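Side-chain contacts in protein DOA1 (Saccharomyces cerevisiae, PDB 3ODT), which binds ubiquitin, probably through the seven-bladed WD40 propeller of this fragment, and appears to regulate the turnover of F-box proteins: residues Val128-Gly132 against Ser133-Asn137; Lys168-Asn172 against Asp173-Lys177; Ser293-Lys296 against Ser297-Ala300; Trp44-Asp47 against Asp48-Gly52. All coordinates share one frame; numbering follows the deposited sequence.

Interaction 1: Val128-Gly132 against Ser133-Asn137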
loop_
_atom_site.group_PDB
_atom_site.type_symbol
_atom_site.label_atom_id
_atom_site.label_comp_id
_atom_site.label_asym_id
_atom_site.label_seq_id
_atom_site.Cartn_x
_atom_site.Cartn_y
_atom_site.Cartn_z
ATOM N N VAL A 128 -1.373 -16.094 -0.330
ATOM C CA VAL A 128 -2.405 -15.799 -1.311
ATOM C C VAL A 128 -3.675 -16.518 -0.888
ATOM O O VAL A 128 -3.675 -17.748 -0.624
ATOM C CB VAL A 128 -2.011 -16.314 -2.703
ATOM C CG1 VAL A 128 -3.165 -16.090 -3.726
ATOM C CG2 VAL A 128 -0.732 -15.663 -3.151
ATOM N N TRP A 129 -4.754 -15.746 -0.791
ATOM C CA TRP A 129 -6.015 -16.219 -0.221
ATOM C C TRP A 129 -7.170 -16.004 -1.193
ATOM O O TRP A 129 -7.244 -14.981 -1.862
ATOM C CB TRP A 129 -6.348 -15.463 1.064
ATOM C CG TRP A 129 -5.222 -15.163 1.990
ATOM C CD1 TRP A 129 -4.299 -14.174 1.840
ATOM C CD2 TRP A 129 -4.928 -15.798 3.255
ATOM N NE1 TRP A 129 -3.449 -14.168 2.905
ATOM C CE2 TRP A 129 -3.794 -15.159 3.785
ATOM C CE3 TRP A 129 -5.484 -16.858 3.958
ATOM C CZ2 TRP A 129 -3.230 -15.511 5.008
ATOM C CZ3 TRP A 129 -4.911 -17.230 5.177
ATOM C CH2 TRP A 129 -3.792 -16.543 5.685
ATOM N N LYS A 130 -8.050 -16.986 -1.279
ATOM C CA LYS A 130 -9.258 -16.876 -2.078
ATOM C C LYS A 130 -10.398 -17.475 -1.302
ATOM O O LYS A 130 -10.260 -18.528 -0.685
ATOM C CB LYS A 130 -9.109 -17.621 -3.404
ATOM C CG LYS A 130 -7.884 -17.211 -4.207
ATOM C CD LYS A 130 -7.770 -18.055 -5.485
ATOM C CE LYS A 130 -6.593 -17.644 -6.316
ATOM N NZ LYS A 130 -6.489 -18.409 -7.605
ATOM N N GLU A 131 -11.531 -16.791 -1.342
ATOM C CA GLU A 131 -12.742 -17.253 -0.680
ATOM C C GLU A 131 -12.486 -17.621 0.788
ATOM O O GLU A 131 -13.063 -18.581 1.316
ATOM C CB GLU A 131 -13.339 -18.425 -1.465
ATOM C CG GLU A 131 -13.934 -17.980 -2.808
ATOM C CD GLU A 131 -14.162 -19.118 -3.800
ATOM O OE1 GLU A 131 -13.980 -20.300 -3.432
ATOM O OE2 GLU A 131 -14.532 -18.823 -4.958
ATOM N N GLY A 132 -11.625 -16.856 1.453
ATOM C CA GLY A 132 -11.473 -16.955 2.905
ATOM C C GLY A 132 -10.471 -18.018 3.326
ATOM O O GLY A 132 -10.344 -18.362 4.507
ATOM N N SER A 133 -9.727 -18.512 2.353
ATOM C CA SER A 133 -8.936 -19.706 2.525
ATOM C C SER A 133 -7.551 -19.539 1.896
ATOM O O SER A 133 -7.418 -18.994 0.794
ATOM C CB SER A 133 -9.672 -20.890 1.870
ATOM O OG SER A 133 -8.915 -22.075 1.974
ATOM N N LEU A 134 -6.534 -20.044 2.585
ATOM C CA LEU A 134 -5.155 -19.972 2.097
ATOM C C LEU A 134 -4.974 -20.911 0.930
ATOM O O LEU A 134 -5.178 -22.117 1.078
ATOM C CB LEU A 134 -4.168 -20.354 3.201
ATOM C CG LEU A 134 -2.717 -20.296 2.773
ATOM C CD1 LEU A 134 -2.313 -18.886 2.353
ATOM C CD2 LEU A 134 -1.860 -20.745 3.968
ATOM N N VAL A 135 -4.600 -20.360 -0.224
ATOM C CA VAL A 135 -4.377 -21.146 -1.419
ATOM C C VAL A 135 -2.890 -21.410 -1.681
ATOM O O VAL A 135 -2.494 -22.541 -2.016
ATOM C CB VAL A 135 -4.986 -20.465 -2.631
ATOM C CG1 VAL A 135 -4.666 -21.263 -3.897
ATOM C CG2 VAL A 135 -6.491 -20.323 -2.447
ATOM N N TYR A 136 -2.071 -20.356 -1.588
ATOM C CA TYR A 136 -0.621 -20.504 -1.721
ATOM C C TYR A 136 0.121 -19.815 -0.589
ATOM O O TYR A 136 -0.125 -18.637 -0.275
ATOM C CB TYR A 136 -0.114 -19.940 -3.054
ATOM C CG TYR A 136 -0.841 -20.441 -4.280
ATOM C CD1 TYR A 136 -0.764 -21.758 -4.668
ATOM C CD2 TYR A 136 -1.541 -19.572 -5.082
ATOM C CE1 TYR A 136 -1.406 -22.209 -5.791
ATOM C CE2 TYR A 136 -2.185 -20.011 -6.221
ATOM C CZ TYR A 136 -2.115 -21.327 -6.562
ATOM O OH TYR A 136 -2.760 -21.779 -7.676
ATOM N N ASN A 137 1.081 -20.546 -0.025
ATOM C CA ASN A 137 2.070 -20.007 0.889
ATOM C C ASN A 137 3.366 -19.757 0.099
ATOM O O ASN A 137 3.989 -20.703 -0.401
ATOM C CB ASN A 137 2.332 -21.004 2.012
ATOM C CG ASN A 137 3.311 -20.481 3.018
ATOM O OD1 ASN A 137 3.349 -19.289 3.288
ATOM N ND2 ASN A 137 4.138 -21.365 3.553
#

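Interaction 2: Lys168-Asn172 against Asp173-Lys177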
loop_
_atom_site.group_PDB
_atom_site.type_symbol
_atom_site.label_atom_id
_atom_site.label_comp_id
_atom_site.label_asym_id
_atom_site.label_seq_id
_atom_site.Cartn_x
_atom_site.Cartn_y
_atom_site.Cartn_z
ATOM N N LYS A 168 10.845 -11.233 -5.864
ATOM C CA LYS A 168 10.633 -12.544 -6.455
ATOM C C LYS A 168 9.320 -12.576 -7.196
ATOM O O LYS A 168 8.303 -12.081 -6.674
ATOM C CB LYS A 168 10.673 -13.649 -5.397
ATOM C CG LYS A 168 12.083 -13.931 -4.881
ATOM C CD LYS A 168 12.124 -14.868 -3.677
ATOM C CE LYS A 168 13.562 -15.000 -3.129
ATOM N NZ LYS A 168 14.453 -15.726 -4.055
ATOM N N LEU A 169 9.339 -13.170 -8.385
ATOM C CA LEU A 169 8.157 -13.489 -9.158
ATOM C C LEU A 169 7.835 -14.969 -8.972
ATOM O O LEU A 169 8.729 -15.822 -9.027
ATOM C CB LEU A 169 8.428 -13.196 -10.624
ATOM C CG LEU A 169 7.374 -13.638 -11.635
ATOM C CD1 LEU A 169 6.082 -12.855 -11.460
ATOM C CD2 LEU A 169 7.892 -13.474 -13.066
ATOM N N TRP A 170 6.575 -15.265 -8.690
ATOM C CA TRP A 170 6.098 -16.591 -8.321
ATOM C C TRP A 170 5.054 -17.027 -9.310
ATOM O O TRP A 170 4.330 -16.198 -9.860
ATOM C CB TRP A 170 5.404 -16.505 -6.958
ATOM C CG TRP A 170 6.220 -15.957 -5.861
ATOM C CD1 TRP A 170 6.556 -14.647 -5.669
ATOM C CD2 TRP A 170 6.811 -16.690 -4.783
ATOM N NE1 TRP A 170 7.329 -14.529 -4.542
ATOM C CE2 TRP A 170 7.502 -15.765 -3.979
ATOM C CE3 TRP A 170 6.806 -18.043 -4.407
ATOM C CZ2 TRP A 170 8.169 -16.130 -2.824
ATOM C CZ3 TRP A 170 7.485 -18.406 -3.258
ATOM C CH2 TRP A 170 8.142 -17.447 -2.466
ATOM N N GLN A 171 4.947 -18.333 -9.520
ATOM C CA GLN A 171 3.782 -18.895 -10.179
ATOM C C GLN A 171 3.291 -20.018 -9.289
ATOM O O GLN A 171 4.055 -20.900 -8.889
ATOM C CB GLN A 171 4.090 -19.370 -11.580
ATOM C CG GLN A 171 2.854 -19.890 -12.310
ATOM C CD GLN A 171 3.023 -19.916 -13.805
ATOM O OE1 GLN A 171 4.060 -20.350 -14.332
ATOM N NE2 GLN A 171 1.977 -19.495 -14.516
ATOM N N ASN A 172 2.020 -19.956 -8.905
ATOM C CA ASN A 172 1.509 -20.843 -7.867
ATOM C C ASN A 172 2.194 -20.502 -6.546
ATOM O O ASN A 172 2.164 -19.352 -6.108
ATOM C CB ASN A 172 1.756 -22.306 -8.234
ATOM C CG ASN A 172 0.914 -22.763 -9.409
ATOM O OD1 ASN A 172 -0.164 -22.226 -9.660
ATOM N ND2 ASN A 172 1.406 -23.758 -10.137
ATOM N N ASP A 173 2.824 -21.491 -5.917
ATOM C CA ASP A 173 3.653 -21.235 -4.745
ATOM C C ASP A 173 5.146 -21.445 -4.964
ATOM O O ASP A 173 5.899 -21.611 -3.997
ATOM C CB ASP A 173 3.164 -22.069 -3.558
ATOM C CG ASP A 173 3.292 -23.549 -3.786
ATOM O OD1 ASP A 173 3.668 -23.960 -4.899
ATOM O OD2 ASP A 173 3.021 -24.308 -2.828
ATOM N N LYS A 174 5.572 -21.380 -6.224
ATOM C CA LYS A 174 6.981 -21.536 -6.551
ATOM C C LYS A 174 7.587 -20.266 -7.128
ATOM O O LYS A 174 7.007 -19.588 -7.931
ATOM C CB LYS A 174 7.164 -22.685 -7.535
ATOM C CG LYS A 174 6.583 -23.980 -6.961
ATOM C CD LYS A 174 6.845 -25.212 -7.786
ATOM C CE LYS A 174 6.289 -26.470 -7.073
ATOM N NZ LYS A 174 4.904 -26.264 -6.547
ATOM N N VAL A 175 8.804 -19.958 -6.706
ATOM C CA VAL A 175 9.507 -18.824 -7.275
ATOM C C VAL A 175 9.948 -19.244 -8.668
ATOM O O VAL A 175 10.543 -20.322 -8.841
ATOM C CB VAL A 175 10.759 -18.474 -6.472
ATOM C CG1 VAL A 175 11.523 -17.336 -7.140
ATOM C CG2 VAL A 175 10.401 -18.158 -5.020
ATOM N N ILE A 176 9.682 -18.394 -9.655
ATOM C CA ILE A 176 10.140 -18.663 -11.026
ATOM C C ILE A 176 11.211 -17.685 -11.482
ATOM O O ILE A 176 11.955 -17.969 -12.413
ATOM C CB ILE A 176 8.963 -18.703 -12.045
ATOM C CG1 ILE A 176 8.194 -17.370 -12.078
ATOM C CG2 ILE A 176 8.035 -19.865 -11.710
ATOM C CD1 ILE A 176 7.224 -17.259 -13.246
ATOM N N LYS A 177 11.325 -16.567 -10.789
ATOM C CA LYS A 177 12.413 -15.629 -11.048
ATOM C C LYS A 177 12.730 -14.754 -9.839
ATOM O O LYS A 177 11.811 -14.304 -9.141
ATOM C CB LYS A 177 12.046 -14.738 -12.233
ATOM C CG LYS A 177 13.213 -13.873 -12.736
ATOM C CD LYS A 177 12.842 -13.180 -14.049
ATOM C CE LYS A 177 14.002 -12.399 -14.622
ATOM N NZ LYS A 177 15.131 -13.230 -15.141
#

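Interaction 3: Ser293-Lys296 against Ser297-Ala300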
loop_
_atom_site.group_PDB
_atom_site.type_symbol
_atom_site.label_atom_id
_atom_site.label_comp_id
_atom_site.label_asym_id
_atom_site.label_seq_id
_atom_site.Cartn_x
_atom_site.Cartn_y
_atom_site.Cartn_z
ATOM N N SER A 293 -5.724 17.013 -3.997
ATOM C CA SER A 293 -6.413 17.024 -5.264
ATOM C C SER A 293 -5.809 18.032 -6.222
ATOM O O SER A 293 -5.294 19.070 -5.807
ATOM C CB SER A 293 -7.887 17.353 -5.042
ATOM O OG SER A 293 -8.625 17.220 -6.244
ATOM N N GLN A 294 -5.886 17.710 -7.508
ATOM C CA GLN A 294 -5.559 18.663 -8.559
ATOM C C GLN A 294 -6.746 19.573 -8.862
ATOM O O GLN A 294 -6.588 20.586 -9.555
ATOM C CB GLN A 294 -5.140 17.918 -9.821
ATOM C CG GLN A 294 -3.792 17.264 -9.703
ATOM C CD GLN A 294 -3.396 16.578 -10.969
ATOM O OE1 GLN A 294 -4.097 15.675 -11.426
ATOM N NE2 GLN A 294 -2.277 17.012 -11.577
ATOM N N GLU A 295 -7.910 19.233 -8.319
ATOM C CA GLU A 295 -9.127 19.959 -8.641
ATOM C C GLU A 295 -9.368 21.050 -7.642
ATOM O O GLU A 295 -9.611 20.793 -6.476
ATOM C CB GLU A 295 -10.322 19.035 -8.661
ATOM C CG GLU A 295 -10.325 18.097 -9.833
ATOM C CD GLU A 295 -10.412 18.815 -11.170
ATOM O OE1 GLU A 295 -11.128 19.850 -11.282
ATOM O OE2 GLU A 295 -9.748 18.338 -12.116
ATOM N N LYS A 296 -9.344 22.283 -8.130
ATOM C CA LYS A 296 -9.444 23.430 -7.251
ATOM C C LYS A 296 -10.763 23.449 -6.467
ATOM O O LYS A 296 -10.799 23.913 -5.321
ATOM C CB LYS A 296 -9.242 24.713 -8.050
ATOM C CG LYS A 296 -9.201 25.957 -7.172
ATOM C CD LYS A 296 -8.752 27.190 -7.964
ATOM C CE LYS A 296 -8.782 28.450 -7.099
ATOM N NZ LYS A 296 -7.598 29.334 -7.338
ATOM N N SER A 297 -11.828 22.901 -7.049
ATOM C CA SER A 297 -13.129 22.837 -6.381
ATOM C C SER A 297 -13.063 22.068 -5.071
ATOM O O SER A 297 -13.917 22.243 -4.208
ATOM C CB SER A 297 -14.173 22.176 -7.283
ATOM O OG SER A 297 -13.780 20.859 -7.636
ATOM N N ARG A 298 -12.036 21.228 -4.936
ATOM C CA ARG A 298 -11.823 20.390 -3.766
ATOM C C ARG A 298 -10.665 20.840 -2.854
ATOM O O ARG A 298 -10.350 20.163 -1.901
ATOM C CB ARG A 298 -11.568 18.939 -4.222
ATOM C CG ARG A 298 -12.759 18.309 -4.893
ATOM C CD ARG A 298 -12.779 16.806 -4.745
ATOM N NE ARG A 298 -11.860 16.140 -5.661
ATOM C CZ ARG A 298 -12.072 15.998 -6.966
ATOM N NH1 ARG A 298 -13.137 16.524 -7.554
ATOM N NH2 ARG A 298 -11.194 15.358 -7.700
ATOM N N TRP A 299 -10.041 21.978 -3.129
ATOM C CA TRP A 299 -8.997 22.500 -2.256
ATOM C C TRP A 299 -9.534 23.062 -0.932
ATOM O O TRP A 299 -10.500 23.809 -0.896
ATOM C CB TRP A 299 -8.201 23.587 -2.977
ATOM C CG TRP A 299 -7.390 23.081 -4.140
ATOM C CD1 TRP A 299 -7.226 21.786 -4.532
ATOM C CD2 TRP A 299 -6.650 23.874 -5.064
ATOM N NE1 TRP A 299 -6.414 21.722 -5.636
ATOM C CE2 TRP A 299 -6.050 22.994 -5.989
ATOM C CE3 TRP A 299 -6.419 25.248 -5.194
ATOM C CZ2 TRP A 299 -5.244 23.444 -7.033
ATOM C CZ3 TRP A 299 -5.611 25.692 -6.223
ATOM C CH2 TRP A 299 -5.033 24.792 -7.130
ATOM N N ALA A 300 -8.882 22.701 0.163
ATOM C CA ALA A 300 -9.261 23.209 1.480
ATOM C C ALA A 300 -9.252 24.739 1.513
ATOM O O ALA A 300 -10.060 25.378 2.202
ATOM C CB ALA A 300 -8.314 22.651 2.530
#

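Interaction 4: Trp44-Asp47 against Asp48-Gly52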
loop_
_atom_site.group_PDB
_atom_site.type_symbol
_atom_site.label_atom_id
_atom_site.label_comp_id
_atom_site.label_asym_id
_atom_site.label_seq_id
_atom_site.Cartn_x
_atom_site.Cartn_y
_atom_site.Cartn_z
ATOM N N TRP A 44 -13.787 6.917 6.471
ATOM C CA TRP A 44 -14.036 8.339 6.325
ATOM C C TRP A 44 -14.947 8.509 5.114
ATOM O O TRP A 44 -14.650 7.981 4.027
ATOM C CB TRP A 44 -12.708 9.088 6.109
ATOM C CG TRP A 44 -11.614 8.756 7.101
ATOM C CD1 TRP A 44 -10.716 7.731 7.023
ATOM C CD2 TRP A 44 -11.252 9.507 8.274
ATOM N NE1 TRP A 44 -9.862 7.760 8.089
ATOM C CE2 TRP A 44 -10.157 8.855 8.861
ATOM C CE3 TRP A 44 -11.769 10.639 8.894
ATOM C CZ2 TRP A 44 -9.580 9.291 10.032
ATOM C CZ3 TRP A 44 -11.179 11.087 10.062
ATOM C CH2 TRP A 44 -10.102 10.406 10.627
ATOM N N SER A 45 -16.057 9.214 5.318
ATOM C CA SER A 45 -17.052 9.466 4.286
ATOM C C SER A 45 -17.216 10.920 4.037
ATOM O O SER A 45 -17.292 11.716 4.983
ATOM C CB SER A 45 -18.407 8.908 4.721
ATOM O OG SER A 45 -18.242 7.556 5.044
ATOM N N LYS A 46 -17.316 11.260 2.753
ATOM C CA LYS A 46 -17.516 12.636 2.348
ATOM C C LYS A 46 -18.954 12.893 2.012
ATOM O O LYS A 46 -19.538 12.227 1.159
ATOM C CB LYS A 46 -16.658 12.968 1.143
ATOM C CG LYS A 46 -16.597 14.451 0.887
ATOM C CD LYS A 46 -15.698 14.826 -0.252
ATOM C CE LYS A 46 -15.619 16.347 -0.347
ATOM N NZ LYS A 46 -14.591 16.823 -1.283
ATOM N N ASP A 47 -19.538 13.864 2.709
ATOM C CA ASP A 47 -20.865 14.380 2.400
ATOM C C ASP A 47 -20.635 15.756 1.797
ATOM O O ASP A 47 -20.606 15.912 0.576
ATOM C CB ASP A 47 -21.717 14.485 3.662
ATOM C CG ASP A 47 -23.188 14.687 3.357
ATOM O OD1 ASP A 47 -23.509 15.120 2.231
ATOM O OD2 ASP A 47 -24.024 14.411 4.244
ATOM N N ASP A 48 -20.444 16.750 2.659
ATOM C CA ASP A 48 -19.848 18.013 2.232
ATOM C C ASP A 48 -18.425 18.012 2.801
ATOM O O ASP A 48 -17.444 18.318 2.104
ATOM C CB ASP A 48 -20.659 19.220 2.730
ATOM C CG ASP A 48 -22.151 19.144 2.363
ATOM O OD1 ASP A 48 -22.489 18.674 1.248
ATOM O OD2 ASP A 48 -22.990 19.568 3.199
ATOM N N GLN A 49 -18.333 17.631 4.070
ATOM C CA GLN A 49 -17.061 17.439 4.743
ATOM C C GLN A 49 -16.817 15.952 4.891
ATOM O O GLN A 49 -17.716 15.147 4.692
ATOM C CB GLN A 49 -17.049 18.102 6.124
ATOM C CG GLN A 49 -16.959 19.628 6.092
ATOM C CD GLN A 49 -18.200 20.272 5.513
ATOM O OE1 GLN A 49 -18.108 21.187 4.690
ATOM N NE2 GLN A 49 -19.371 19.807 5.944
ATOM N N TRP A 50 -15.596 15.610 5.260
ATOM C CA TRP A 50 -15.237 14.251 5.576
ATOM C C TRP A 50 -15.483 13.998 7.059
ATOM O O TRP A 50 -15.076 14.787 7.919
ATOM C CB TRP A 50 -13.765 14.037 5.284
ATOM C CG TRP A 50 -13.437 14.004 3.822
ATOM C CD1 TRP A 50 -13.053 15.055 3.023
ATOM C CD2 TRP A 50 -13.466 12.848 2.977
ATOM N NE1 TRP A 50 -12.834 14.605 1.735
ATOM C CE2 TRP A 50 -13.081 13.259 1.690
ATOM C CE3 TRP A 50 -13.759 11.498 3.199
ATOM C CZ2 TRP A 50 -13.012 12.370 0.617
ATOM C CZ3 TRP A 50 -13.686 10.627 2.145
ATOM C CH2 TRP A 50 -13.314 11.059 0.872
ATOM N N LEU A 51 -16.162 12.896 7.347
ATOM C CA LEU A 51 -16.458 12.479 8.694
ATOM C C LEU A 51 -15.921 11.075 8.845
ATOM O O LEU A 51 -16.154 10.222 7.996
ATOM C CB LEU A 51 -17.973 12.479 8.891
ATOM C CG LEU A 51 -18.482 11.910 10.228
ATOM C CD1 LEU A 51 -18.052 12.818 11.396
ATOM C CD2 LEU A 51 -20.012 11.720 10.235
ATOM N N GLY A 52 -15.181 10.844 9.926
ATOM C CA GLY A 52 -14.624 9.545 10.247
ATOM C C GLY A 52 -15.409 8.796 11.306
ATOM O O GLY A 52 -15.932 9.388 12.256
#

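Interaction 1: Val128-Gly132 against Ser133-Asn137
Trp129 offers one face of its indole to Leu134, whose CD1 stands 4.0 Å from the centroid of the six-membered ring and only 6° off its normal, a CH-pi contact. Leu134 has CG anti to the backbone N (chi1 -180°), which lays the isobutyl group along its own strand and turns CD1 toward the partner, over the indole; its CB meets Trp129 CZ3 at 3.8 Å. On the other side of the sheet Val128 and Tyr136 run alongside one another, Val128 CB meeting the phenol edge at Tyr136 CD2 (4.1 Å). These residues sit on the hairpin of strands 125-130 and 133-139, the last two of a WD40 propeller blade, closed by a type I' turn from Lys130 to Ser133. A classic beta bulge breaks the register: Val128 O accepts from Val135 N at 2.8 Å and from Tyr136 N at 3.2 Å. The extra residue brings Val135 CG2 over the aliphatic stem of Lys130, 3.8 Å from its CG. Replacing Trp129 by an alanine would probably leave Leu134 CD1 without its aromatic floor and Ser119 OG without the indole N-H. That bond, with His103 packed against the indole, resembles the hydrogen-bonded network of WD40 repeats.

Interaction 2: Lys168-Asn172 against Asp173-Lys177
Leu169 O grips two successive donors, Ile176 N at 2.8 Å and Lys177 N at 3.2 Å, so the hairpin carries a classic beta bulge, and a type II' turn from Gln171 to Lys174 closes it. Val175 drops CG2 onto the face of Trp170, 3.4 Å from the centroid of the six-membered ring and 12° off the normal, a tight CH-pi contact displaced toward the rim. Its other methyl leans to the stem of Lys168, whose CD in turn lies 3.9 Å from Val175 CG2. Behind the sheet, Ile176 holds CG1 between its backbone N and carbonyl carbon (chi1 60°), a crowded position that presses CG1 to within 3.8 Å of Leu169 CG. At the turn Lys174 NZ folds back to the syn lone pair of Asp173 OD1, a salt bridge of 3.1 Å between neighbours. The Trp170 indole N-H is taken by Thr160 OG1 of strand 157-162, the next strand inward in this WD40 blade, where Leu159 also meets Leu169. Leu138 and Ala140, from the end of strand 133-139 and the loop after it in the preceding blade, pack against Trp170, so the indole lies between two blades.

Interaction 3: Ser293-Lys296 against Ser297-Ala300
Trp299 NE1 donates to Ser293 O at 2.9 Å, with an N-H...O angle of 143°, so the bond is clearly bent, and the donor stands above the carbonyl plane. The ring is turned so that CD1 almost eclipses CA (chi2 -5°), which brings its pyrrole side back to the end of strand 289-293. Ser293 OG has two jobs: it accepts from Glu295 N at 3.0 Å, making an ST turn, and it bonds to Asp279 OD1. Where the chain then winds into a short 3-10 segment, Glu295 O receives Arg298 N at 2.9 Å and Lys296 O receives Trp299 N at 3.0 Å. Lys296 covers the indole: its CA lies over the five-membered ring, 3.5 Å from the centroid, and its CG reaches Trp299 CE3. Glu295 CB sits over one face of the Arg298 guanidinium, with CG 3.6 Å from Arg298 NH2, yet Glu295 OE1 remains 5.4 Å from NH1. Arg298 NE instead forms a salt bridge with Asp279 OD2, and Arg298 O is bonded to Ser11 OG of strand 9-14, the neighbour of strand 289-293 in the propeller sheet. Glu295 thus meets Arg298 through its methylenes, while the carboxylate of Asp279 probably offsets the arginine charge at NE and, by gripping Ser293 as well, ties the beginning of the turn to its end.

Interaction 4: Trp44-Asp47 against Asp48-Gly52
Trp44 and Lys46 face Gly52 and Trp50 on a beta hairpin, the one that joins strands 40-46 and 50-57 at the outer side of a WD40 propeller blade. Ser45 and Leu51 form its hydrogen-bonded pair, each N giving to the other's O at 2.9 Å, and Asp47 N to Gln49 O closes the loop at 3.0 Å. On the face shared by the two tryptophans, Lys46 CB stands over the middle of the six-membered ring of Trp50, 3.5 Å from the centroid and 7° off the normal. With CG anti to the backbone N (chi1 -167°), the extended lysine carries on across the indole toward its nitrogen. Trp44 O comes in at the edge of the same ring, 3.4 Å from Trp50 CZ3. Two residues before Lys46, Trp44 crowds Gly52: CE3 approaches Gly52 CA to 3.3 Å, and a beta carbon there would clash with the ring. Trp44 NE1 is itself bonded to Ser34 OG. The far reach of Trp50 touches Ala12 and Ile291 of the adjacent blade, so a serine in its place would probably open a gap between the blades and leave the methylenes of Lys46 without their aromatic support. Trp50 NE1 is buried with no hydrogen-bond partner in the model, and Lys46 CD lies 3.5 Å from it.

Overall arrangement
From the N terminus, interaction 4 comes first, closing a hairpin at 44-52; interactions 1 and 2 close hairpins at 128-137 and 168-177, and interaction 3 folds the tail at 293-300. All four are in series, so none nests in or crosses another. Interactions 1 and 2 lie on consecutive blades and meet through a probable hydrogen bond of 3.3 Å between Tyr136 OH and Asn172 OD1. Interactions 3 and 4, though at nearly opposite ends of the chain, have centres about 15 Å apart and touch at Arg298 CD and Lys46 NZ, next to the sheet in which strand 9-14 pairs with strand 289-293 and closes the propeller ring. Interaction 2 lies across the chain's centre from both.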